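Local coordinates for protein HI1317 (Haemophilus influenzae, PDB 1JOV) that probably catalyses the interconversion of the alpha and beta anomers of glucose 6-phosphate, as a member of the glucose-6-phosphate 1-epimerase family, at residues V54-P62 with G235-M244; V163-L174 with P184-Y195. All coordinates share one frame; numbering follows the deposited sequence. Where two conformers were deposited one is given.

Interaction 1: residues V54-P62 with G235-M244; sequences VLWLSEVEP and GMSETGYQKM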
loop_
_atom_site.group_PDB
_atom_site.type_symbol
_atom_site.label_atom_id
_atom_site.label_comp_id
_atom_site.label_asym_id
_atom_site.label_seq_id
_atom_site.Cartn_x
_atom_site.Cartn_y
_atom_site.Cartn_z
ATOM N N VAL A 54 -0.883 10.951 3.728
ATOM C CA VAL A 54 -1.716 9.817 4.125
ATOM C C VAL A 54 -0.917 8.543 4.293
ATOM O O VAL A 54 -1.297 7.651 5.118
ATOM C CB VAL A 54 -2.880 9.588 3.147
ATOM C CG1 VAL A 54 -3.624 8.341 3.497
ATOM C CG2 VAL A 54 -3.831 10.770 3.216
ATOM N N LEU A 55 0.184 8.397 3.519
ATOM C CA LEU A 55 0.953 7.174 3.584
ATOM C C LEU A 55 2.290 7.351 4.335
ATOM O O LEU A 55 2.882 8.463 4.337
ATOM C CB LEU A 55 1.270 6.738 2.164
ATOM C CG LEU A 55 0.008 6.397 1.366
ATOM C CD1 LEU A 55 0.436 6.096 -0.043
ATOM C CD2 LEU A 55 -0.696 5.170 1.926
ATOM N N TRP A 56 2.762 6.290 4.910
ATOM C CA TRP A 56 4.046 6.378 5.571
ATOM C C TRP A 56 5.138 5.752 4.748
ATOM O O TRP A 56 4.960 4.680 4.087
ATOM C CB TRP A 56 3.917 5.658 6.936
ATOM C CG TRP A 56 5.177 5.506 7.735
ATOM C CD1 TRP A 56 5.589 6.372 8.785
ATOM C CD2 TRP A 56 6.067 4.405 7.760
ATOM N NE1 TRP A 56 6.759 5.914 9.325
ATOM C CE2 TRP A 56 7.073 4.703 8.744
ATOM C CE3 TRP A 56 6.206 3.256 7.003
ATOM C CZ2 TRP A 56 8.144 3.856 8.980
ATOM C CZ3 TRP A 56 7.292 2.410 7.203
ATOM C CH2 TRP A 56 8.232 2.695 8.235
ATOM N N LEU A 57 6.300 6.394 4.788
ATOM C CA LEU A 57 7.488 5.914 4.069
ATOM C C LEU A 57 8.626 5.959 5.092
ATOM O O LEU A 57 8.783 7.000 5.746
ATOM C CB LEU A 57 7.881 6.803 2.905
ATOM C CG LEU A 57 9.144 6.451 2.164
ATOM C CD1 LEU A 57 9.000 5.030 1.510
ATOM C CD2 LEU A 57 9.325 7.503 1.053
ATOM N N SER A 58 9.375 4.866 5.219
ATOM C CA SER A 58 10.499 4.818 6.203
ATOM C C SER A 58 11.487 5.948 5.998
ATOM O O SER A 58 11.884 6.269 4.863
ATOM C CB SER A 58 11.276 3.532 6.044
ATOM O OG SER A 58 12.445 3.609 6.854
ATOM N N GLU A 59 11.815 6.606 7.122
ATOM C CA GLU A 59 12.741 7.733 7.075
ATOM C C GLU A 59 14.162 7.273 6.756
ATOM O O GLU A 59 15.030 8.079 6.387
ATOM C CB GLU A 59 12.639 8.644 8.316
ATOM C CG GLU A 59 13.278 8.079 9.571
ATOM C CD GLU A 59 12.417 7.099 10.345
ATOM O OE1 GLU A 59 11.387 6.599 9.821
ATOM O OE2 GLU A 59 12.792 6.790 11.501
ATOM N N VAL A 60 14.341 5.970 6.812
ATOM C CA VAL A 60 15.622 5.425 6.418
ATOM C C VAL A 60 15.557 4.589 5.149
ATOM O O VAL A 60 16.441 3.795 4.891
ATOM C CB VAL A 60 16.233 4.632 7.579
ATOM C CG1 VAL A 60 16.612 5.553 8.717
ATOM C CG2 VAL A 60 15.257 3.573 8.046
ATOM N N GLU A 61 14.543 4.834 4.360
ATOM C CA GLU A 61 14.392 4.082 3.124
ATOM C C GLU A 61 15.585 4.301 2.152
ATOM O O GLU A 61 15.878 5.417 1.755
ATOM C CB GLU A 61 13.081 4.444 2.404
ATOM C CG GLU A 61 12.898 3.845 1.009
ATOM C CD GLU A 61 13.030 2.315 0.931
ATOM O OE1 GLU A 61 12.469 1.605 1.790
ATOM O OE2 GLU A 61 13.698 1.848 -0.007
ATOM N N PRO A 62 16.250 3.175 1.805
ATOM C CA PRO A 62 17.414 3.237 0.887
ATOM C C PRO A 62 17.227 3.558 -0.599
ATOM O O PRO A 62 18.131 3.987 -1.369
ATOM C CB PRO A 62 18.120 1.846 1.067
ATOM C CG PRO A 62 17.201 0.935 1.974
ATOM C CD PRO A 62 16.066 1.839 2.417
ATOM N N GLY A 235 14.853 -2.098 7.115
ATOM C CA GLY A 235 14.432 -0.818 6.584
ATOM C C GLY A 235 13.601 0.106 7.481
ATOM O O GLY A 235 13.218 1.161 6.967
ATOM N N MET A 236 13.406 -0.219 8.779
ATOM C CA MET A 236 12.674 0.589 9.750
ATOM C C MET A 236 13.646 0.974 10.823
ATOM O O MET A 236 14.520 0.161 11.192
ATOM C CB MET A 236 11.525 -0.127 10.366
ATOM C CG MET A 236 10.375 -0.448 9.407
ATOM S SD MET A 236 8.967 -1.098 10.075
ATOM C CE MET A 236 8.160 0.094 11.022
ATOM N N SER A 237 13.527 2.227 11.212
ATOM C CA SER A 237 14.318 2.781 12.334
ATOM C C SER A 237 13.764 2.156 13.558
ATOM O O SER A 237 12.764 1.441 13.543
ATOM C CB SER A 237 14.075 4.276 12.400
ATOM O OG SER A 237 12.901 4.460 13.139
ATOM N N GLU A 238 14.376 2.430 14.725
ATOM C CA GLU A 238 13.881 1.799 15.941
ATOM C C GLU A 238 12.635 2.460 16.469
ATOM O O GLU A 238 11.882 1.900 17.288
ATOM C CB GLU A 238 14.982 1.933 16.990
ATOM C CG GLU A 238 15.071 0.789 17.973
ATOM C CD GLU A 238 16.234 1.005 18.904
ATOM O OE1 GLU A 238 16.022 1.693 19.930
ATOM O OE2 GLU A 238 17.347 0.530 18.580
ATOM N N THR A 239 12.303 3.600 15.890
ATOM C CA THR A 239 11.168 4.445 16.269
ATOM C C THR A 239 10.028 4.484 15.204
ATOM O O THR A 239 8.976 5.073 15.451
ATOM C CB THR A 239 11.715 5.861 16.500
ATOM O OG1 THR A 239 10.630 6.738 16.859
ATOM C CG2 THR A 239 12.394 6.366 15.229
ATOM N N GLY A 240 10.279 3.872 14.059
ATOM C CA GLY A 240 9.330 3.849 12.963
ATOM C C GLY A 240 7.950 3.348 13.333
ATOM O O GLY A 240 6.986 3.884 12.834
ATOM N N TYR A 241 7.815 2.305 14.163
ATOM C CA TYR A 241 6.478 1.748 14.380
ATOM C C TYR A 241 5.493 2.755 14.956
ATOM O O TYR A 241 4.282 2.552 14.851
ATOM C CB TYR A 241 6.486 0.531 15.354
ATOM C CG TYR A 241 6.575 0.945 16.840
ATOM C CD1 TYR A 241 7.803 1.217 17.432
ATOM C CD2 TYR A 241 5.469 1.044 17.655
ATOM C CE1 TYR A 241 7.936 1.568 18.768
ATOM C CE2 TYR A 241 5.581 1.388 19.003
ATOM C CZ TYR A 241 6.823 1.650 19.552
ATOM O OH TYR A 241 6.944 1.994 20.888
ATOM N N GLN A 242 5.992 3.832 15.560
ATOM C CA GLN A 242 5.101 4.746 16.239
ATOM C C GLN A 242 4.298 5.593 15.313
ATOM O O GLN A 242 3.273 6.161 15.716
ATOM C CB GLN A 242 5.937 5.710 17.119
ATOM C CG GLN A 242 6.728 5.007 18.168
ATOM C CD GLN A 242 7.297 5.974 19.182
ATOM O OE1 GLN A 242 6.842 6.016 20.322
ATOM N NE2 GLN A 242 8.316 6.737 18.779
ATOM N N LYS A 243 4.725 5.667 14.043
ATOM C CA LYS A 243 4.085 6.606 13.126
ATOM C C LYS A 243 3.411 5.885 11.963
ATOM O O LYS A 243 2.984 6.539 10.994
ATOM C CB LYS A 243 5.116 7.633 12.586
ATOM C CG LYS A 243 5.790 8.509 13.665
ATOM C CD LYS A 243 4.996 9.708 14.114
ATOM C CE LYS A 243 5.907 10.616 14.946
ATOM N NZ LYS A 243 6.733 9.875 15.976
ATOM N N MET A 244 3.227 4.580 12.090
ATOM C CA MET A 244 2.662 3.793 10.968
ATOM C C MET A 244 1.718 2.710 11.500
ATOM O O MET A 244 1.715 2.340 12.684
ATOM C CB MET A 244 3.762 3.146 10.158
ATOM C CG MET A 244 4.672 2.273 10.950
ATOM S SD MET A 244 4.085 0.642 11.270
ATOM C CE MET A 244 4.679 -0.025 9.817
HETATM O O HOH W 1 11.480 3.864 10.018
#
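S58 OG is held by three groups. Across the contact, S58 OG donates to G235 O at 2.6 Å, from within the carbonyl plane. It also accepts the backbone N-H of V60, with V60 N 3.0 Å from S58 OG. This is an ST turn, and it sits within the type I beta turn from S58 to E61. Water 1 adds a third, weak bond to the hydroxyl. The same water donates to E59 OE1 at 2.7 Å and accepts from S237 N at 2.9 Å. It therefore ties the E59 carboxylate to the facing backbone. The E59 chain bends at chi2 (-82°) to bring the carboxylate there. A further bond from S237 OG to E59 OE2 is weak, and the position of the serine oxygen is less sure. V60 CG2 leans on the carbonyl of G235.

Both segments are loops of the galactose mutarotase-like beta fold. Residues 54-62 run between strands 41-47 and 75-76, and residues 235-244 lead into strand 244-251. The side chain of M244 is about 7 Å from that of H150 and about 8 Å from that of E248, both predicted active-site residues. A bound Tris molecule, probably from the crystallisation liquor, lies close to G235.

W56 carries the apolar half. Its CG is anti to the backbone N (chi1 174°), which sends the indole across to 235-244. M244 CB packs over one face, 3.7 Å from the centroid of the five-membered ring, and S58 N lies over the opposite face. M244 SD stands farther off above the six-membered ring, a Met-aromatic contact. M236 reaches W56 obliquely, with its CE 3.8 Å from W56 CH2. The backbone carbonyls of G240 and K243 also approach the indole obliquely.

Interaction 2: residues V163-L174 with P184-Y195; sequences VQGLPETCFNSL and PRHISENVDCIY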
loop_
_atom_site.group_PDB
_atom_site.type_symbol
_atom_site.label_atom_id
_atom_site.label_comp_id
_atom_site.label_asym_id
_atom_site.label_seq_id
_atom_site.Cartn_x
_atom_site.Cartn_y
_atom_site.Cartn_z
ATOM N N VAL A 163 -8.865 1.354 15.339
ATOM C CA VAL A 163 -9.204 0.699 14.110
ATOM C C VAL A 163 -10.669 0.277 14.240
ATOM O O VAL A 163 -11.007 -0.557 15.075
ATOM C CB VAL A 163 -8.324 -0.503 13.893
ATOM C CG1 VAL A 163 -8.570 -0.947 12.484
ATOM C CG2 VAL A 163 -6.794 -0.123 13.976
ATOM N N GLN A 164 -11.509 0.904 13.452
ATOM C CA GLN A 164 -12.934 0.646 13.444
ATOM C C GLN A 164 -13.402 -0.256 12.316
ATOM O O GLN A 164 -12.895 -0.164 11.186
ATOM C CB GLN A 164 -13.682 1.960 13.296
ATOM C CG GLN A 164 -13.167 3.126 14.149
ATOM C CD GLN A 164 -13.938 4.424 13.915
ATOM O OE1 GLN A 164 -14.188 5.188 14.864
ATOM N NE2 GLN A 164 -14.301 4.691 12.662
ATOM N N GLY A 165 -14.383 -1.117 12.607
ATOM C CA GLY A 165 -14.982 -1.908 11.547
ATOM C C GLY A 165 -14.461 -3.298 11.262
ATOM O O GLY A 165 -15.028 -3.988 10.424
ATOM N N LEU A 166 -13.431 -3.760 11.969
ATOM C CA LEU A 166 -13.005 -5.139 11.770
ATOM C C LEU A 166 -13.788 -6.132 12.672
ATOM O O LEU A 166 -14.431 -5.726 13.632
ATOM C CB LEU A 166 -11.476 -5.233 11.969
ATOM C CG LEU A 166 -10.613 -4.583 10.856
ATOM C CD1 LEU A 166 -9.143 -4.548 11.271
ATOM C CD2 LEU A 166 -10.788 -5.339 9.542
ATOM N N PRO A 167 -13.728 -7.419 12.364
ATOM C CA PRO A 167 -14.517 -8.455 13.062
ATOM C C PRO A 167 -14.023 -8.493 14.525
ATOM O O PRO A 167 -13.025 -7.821 14.855
ATOM C CB PRO A 167 -14.002 -9.721 12.394
ATOM C CG PRO A 167 -13.908 -9.338 10.938
ATOM C CD PRO A 167 -13.467 -7.869 10.919
ATOM N N GLU A 168 -14.690 -9.295 15.380
ATOM C CA GLU A 168 -14.254 -9.432 16.749
ATOM C C GLU A 168 -13.416 -10.701 16.915
ATOM O O GLU A 168 -13.152 -11.140 18.016
ATOM C CB GLU A 168 -15.435 -9.383 17.713
ATOM C CG GLU A 168 -16.356 -8.169 17.525
ATOM C CD GLU A 168 -17.303 -8.008 18.701
ATOM O OE1 GLU A 168 -16.812 -8.201 19.835
ATOM O OE2 GLU A 168 -18.517 -7.716 18.501
ATOM N N THR A 169 -13.014 -11.310 15.795
ATOM C CA THR A 169 -12.038 -12.367 15.864
ATOM C C THR A 169 -11.087 -12.241 14.632
ATOM O O THR A 169 -11.433 -11.654 13.613
ATOM C CB THR A 169 -12.726 -13.740 15.835
ATOM O OG1 THR A 169 -11.753 -14.787 15.753
ATOM C CG2 THR A 169 -13.457 -13.978 14.565
ATOM N N CYS A 170 -9.944 -12.898 14.719
ATOM C CA CYS A 170 -8.973 -12.862 13.645
ATOM C C CYS A 170 -8.021 -13.976 13.920
ATOM O O CYS A 170 -7.980 -14.524 15.039
ATOM C CB CYS A 170 -8.203 -11.509 13.647
ATOM S SG CYS A 170 -7.088 -11.193 15.076
ATOM N N PHE A 171 -7.208 -14.276 12.926
ATOM C CA PHE A 171 -6.170 -15.275 13.059
ATOM C C PHE A 171 -4.885 -14.535 13.386
ATOM O O PHE A 171 -4.513 -13.581 12.668
ATOM C CB PHE A 171 -6.033 -16.079 11.760
ATOM C CG PHE A 171 -5.048 -17.209 11.840
ATOM C CD1 PHE A 171 -5.433 -18.425 12.446
ATOM C CD2 PHE A 171 -3.796 -17.120 11.311
ATOM C CE1 PHE A 171 -4.546 -19.500 12.519
ATOM C CE2 PHE A 171 -2.905 -18.166 11.368
ATOM C CZ PHE A 171 -3.281 -19.382 11.983
ATOM N N ASN A 172 -4.221 -14.948 14.474
ATOM C CA ASN A 172 -2.970 -14.342 14.967
ATOM C C ASN A 172 -1.755 -15.071 14.413
ATOM O O ASN A 172 -1.463 -16.181 14.844
ATOM C CB ASN A 172 -2.939 -14.336 16.534
ATOM C CG ASN A 172 -1.820 -13.465 17.121
ATOM O OD1 ASN A 172 -0.804 -13.163 16.468
ATOM N ND2 ASN A 172 -1.984 -13.107 18.401
ATOM N N SER A 173 -1.054 -14.460 13.459
ATOM C CA SER A 173 0.061 -15.107 12.784
ATOM C C SER A 173 1.216 -15.224 13.721
ATOM O O SER A 173 2.168 -15.962 13.466
ATOM C CB SER A 173 0.490 -14.333 11.522
ATOM O OG SER A 173 -0.628 -14.183 10.675
ATOM N N LEU A 174 1.162 -14.413 14.774
ATOM C CA LEU A 174 2.274 -14.361 15.708
ATOM C C LEU A 174 2.467 -15.751 16.345
ATOM O O LEU A 174 3.562 -16.341 16.286
ATOM C CB LEU A 174 2.062 -13.209 16.720
ATOM C CG LEU A 174 2.244 -11.833 16.044
ATOM C CD1 LEU A 174 2.034 -10.649 17.003
ATOM C CD2 LEU A 174 3.578 -11.757 15.349
ATOM N N PRO A 184 -14.008 -1.110 18.372
ATOM C CA PRO A 184 -12.690 -0.848 17.765
ATOM C C PRO A 184 -11.527 -1.554 18.411
ATOM O O PRO A 184 -11.630 -2.193 19.508
ATOM C CB PRO A 184 -12.567 0.677 17.885
ATOM C CG PRO A 184 -13.986 1.161 18.016
ATOM C CD PRO A 184 -14.593 0.124 18.918
ATOM N N ARG A 185 -10.393 -1.513 17.695
ATOM C CA ARG A 185 -9.188 -2.146 18.196
ATOM C C ARG A 185 -8.186 -1.050 18.307
ATOM O O ARG A 185 -8.196 -0.137 17.490
ATOM C CB ARG A 185 -8.624 -3.187 17.200
ATOM C CG ARG A 185 -7.394 -3.890 17.719
ATOM C CD ARG A 185 -7.565 -5.418 17.796
ATOM N NE ARG A 185 -6.380 -6.112 18.268
ATOM C CZ ARG A 185 -5.804 -7.103 17.621
ATOM N NH1 ARG A 185 -6.273 -7.490 16.417
ATOM N NH2 ARG A 185 -4.761 -7.699 18.165
ATOM N N HIS A 186 -7.320 -1.164 19.309
ATOM C CA HIS A 186 -6.250 -0.217 19.513
ATOM C C HIS A 186 -5.030 -1.097 19.480
ATOM O O HIS A 186 -5.156 -2.316 19.576
ATOM C CB HIS A 186 -6.421 0.535 20.839
ATOM C CG HIS A 186 -6.004 -0.244 22.048
ATOM N ND1 HIS A 186 -5.131 0.260 22.989
ATOM C CD2 HIS A 186 -6.357 -1.474 22.484
ATOM C CE1 HIS A 186 -4.957 -0.634 23.947
ATOM N NE2 HIS A 186 -5.688 -1.697 23.662
ATOM N N ILE A 187 -3.869 -0.486 19.300
ATOM C CA ILE A 187 -2.602 -1.197 19.169
ATOM C C ILE A 187 -1.673 -0.813 20.298
ATOM O O ILE A 187 -1.215 0.324 20.390
ATOM C CB ILE A 187 -1.985 -0.767 17.792
ATOM C CG1 ILE A 187 -3.042 -0.796 16.678
ATOM C CG2 ILE A 187 -0.756 -1.563 17.449
ATOM C CD1 ILE A 187 -3.270 -2.171 16.108
ATOM N N SER A 188 -1.307 -1.795 21.108
ATOM C CA SER A 188 -0.500 -1.566 22.282
ATOM C C SER A 188 0.532 -2.618 22.362
ATOM O O SER A 188 1.019 -2.918 23.446
ATOM C CB SER A 188 -1.408 -1.724 23.468
ATOM O OG SER A 188 -2.049 -2.985 23.426
ATOM N N GLU A 189 0.857 -3.180 21.206
ATOM C CA GLU A 189 1.809 -4.242 21.134
ATOM C C GLU A 189 1.913 -4.718 19.696
ATOM O O GLU A 189 1.171 -4.257 18.864
ATOM C CB GLU A 189 1.413 -5.387 22.046
ATOM C CG GLU A 189 0.342 -6.259 21.421
ATOM C CD GLU A 189 -0.003 -7.420 22.301
ATOM O OE1 GLU A 189 -0.899 -7.237 23.141
ATOM O OE2 GLU A 189 0.623 -8.489 22.160
ATOM N N ASN A 190 2.856 -5.583 19.427
ATOM C CA ASN A 190 3.049 -6.227 18.108
ATOM C C ASN A 190 1.816 -6.971 17.685
ATOM O O ASN A 190 1.404 -7.940 18.355
ATOM C CB ASN A 190 4.229 -7.156 18.121
ATOM C CG ASN A 190 4.483 -7.832 16.822
ATOM O OD1 ASN A 190 5.344 -8.727 16.772
ATOM N ND2 ASN A 190 3.817 -7.378 15.736
ATOM N N VAL A 191 1.225 -6.498 16.587
ATOM C CA VAL A 191 0.027 -7.083 16.018
ATOM C C VAL A 191 0.303 -7.531 14.586
ATOM O O VAL A 191 0.949 -6.827 13.804
ATOM C CB VAL A 191 -1.167 -6.117 16.027
ATOM C CG1 VAL A 191 -2.437 -6.699 15.337
ATOM C CG2 VAL A 191 -1.559 -5.636 17.437
ATOM N N ASP A 192 -0.057 -8.771 14.287
ATOM C CA ASP A 192 0.153 -9.373 12.968
ATOM C C ASP A 192 -1.011 -10.360 12.739
ATOM O O ASP A 192 -0.830 -11.585 12.830
ATOM C CB ASP A 192 1.536 -10.020 12.799
ATOM C CG ASP A 192 1.888 -10.307 11.320
ATOM O OD1 ASP A 192 0.997 -10.114 10.471
ATOM O OD2 ASP A 192 3.004 -10.659 10.888
ATOM N N CYS A 193 -2.165 -9.819 12.379
ATOM C CA CYS A 193 -3.337 -10.667 12.341
ATOM C C CYS A 193 -4.184 -10.582 11.092
ATOM O O CYS A 193 -4.367 -9.513 10.511
ATOM C CB CYS A 193 -4.184 -10.429 13.589
ATOM S SG CYS A 193 -5.188 -8.953 13.544
ATOM N N ILE A 194 -4.710 -11.706 10.681
ATOM C CA ILE A 194 -5.514 -11.795 9.487
ATOM C C ILE A 194 -6.991 -11.902 9.795
ATOM O O ILE A 194 -7.438 -12.891 10.397
ATOM C CB ILE A 194 -5.106 -13.024 8.670
ATOM C CG1 ILE A 194 -3.587 -13.055 8.471
ATOM C CG2 ILE A 194 -5.797 -13.040 7.314
ATOM C CD1 ILE A 194 -3.072 -14.354 7.880
ATOM N N TYR A 195 -7.757 -10.909 9.402
ATOM C CA TYR A 195 -9.189 -10.938 9.525
ATOM C C TYR A 195 -9.872 -11.364 8.225
ATOM O O TYR A 195 -9.409 -11.069 7.123
ATOM C CB TYR A 195 -9.758 -9.543 9.738
ATOM C CG TYR A 195 -9.470 -8.824 11.058
ATOM C CD1 TYR A 195 -8.266 -8.171 11.279
ATOM C CD2 TYR A 195 -10.435 -8.751 12.058
ATOM C CE1 TYR A 195 -8.014 -7.459 12.448
ATOM C CE2 TYR A 195 -10.199 -8.056 13.212
ATOM C CZ TYR A 195 -8.994 -7.410 13.428
ATOM O OH TYR A 195 -8.787 -6.694 14.627
HETATM O O HOH W 2 -10.926 -5.721 15.578
HETATM O O HOH W 3 0.291 -12.162 8.778
#
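F171 and I194 form an antiparallel hydrogen-bonded pair, with I194 N 2.7 Å from F171 O, N172 and C193 form the neighbouring non-hydrogen-bonded pair, just past the strand S173 N bonds D192 O, and V163 and R185 make a separate antiparallel bridge through two backbone bonds.

The Y195 ring is packed on both faces. C170 CB sits over the ring centre, 3.8 Å from the centroid. L166 CB lies over the opposite face, offset toward the rim, and L166 CD1 comes within 3.3 Å of Y195 CE1. P167 O meets the ring edge in its plane. Y195 OH accepts from R185 NH1 at 3.2 Å, with the hydroxyl in the guanidinium plane. It donates to water 2, which in turn donates to P167 O. Packing on both faces holds the ring plane; the bonds at Y195 OH fix the tip of the side chain.

At the other end L174 packs on N190 and D192 of 184-195. Its CG is anti to the carbonyl carbon (chi1 -71°), and L174 CD2 lies 3.7 Å from D192 CB while CD1 reaches N190. Water 3 joins S173 OG to D192 OD1. The D192 side chain is about 6 Å from that of E248, a predicted active-site residue.

C170 and C193 form a disulfide seen in a crystal structure of this protein. C193 has two deposited conformers, and in one of them C193 SG is 3.3 Å from C170 SG, too far for the bond. Two conformers would be consistent with a covalent link formed only in part, but this copy does not settle it.

Overall arrangement
From the N terminus, the chain first forms the sheet that ends with strand 41-47, then passes through 54-62. It meets 235-244 only after 172 more residues, and interaction 1 closes this long loop. Interaction 2 is nested inside it and closes a much shorter one, with nine residues between its segments, four of them in strand 177-180. Interaction 1 ties the loop before strand 75-76 to the loop entering strand 244-251. Interaction 2 joins strands 169-172 and 191-196 near the other edge of the seven-stranded sheet, and through V163-R185 it also holds strand 161-164 of the eight-stranded sheet. The centres are 20 Å apart and the nearest atoms about 7 Å, so the two do not touch.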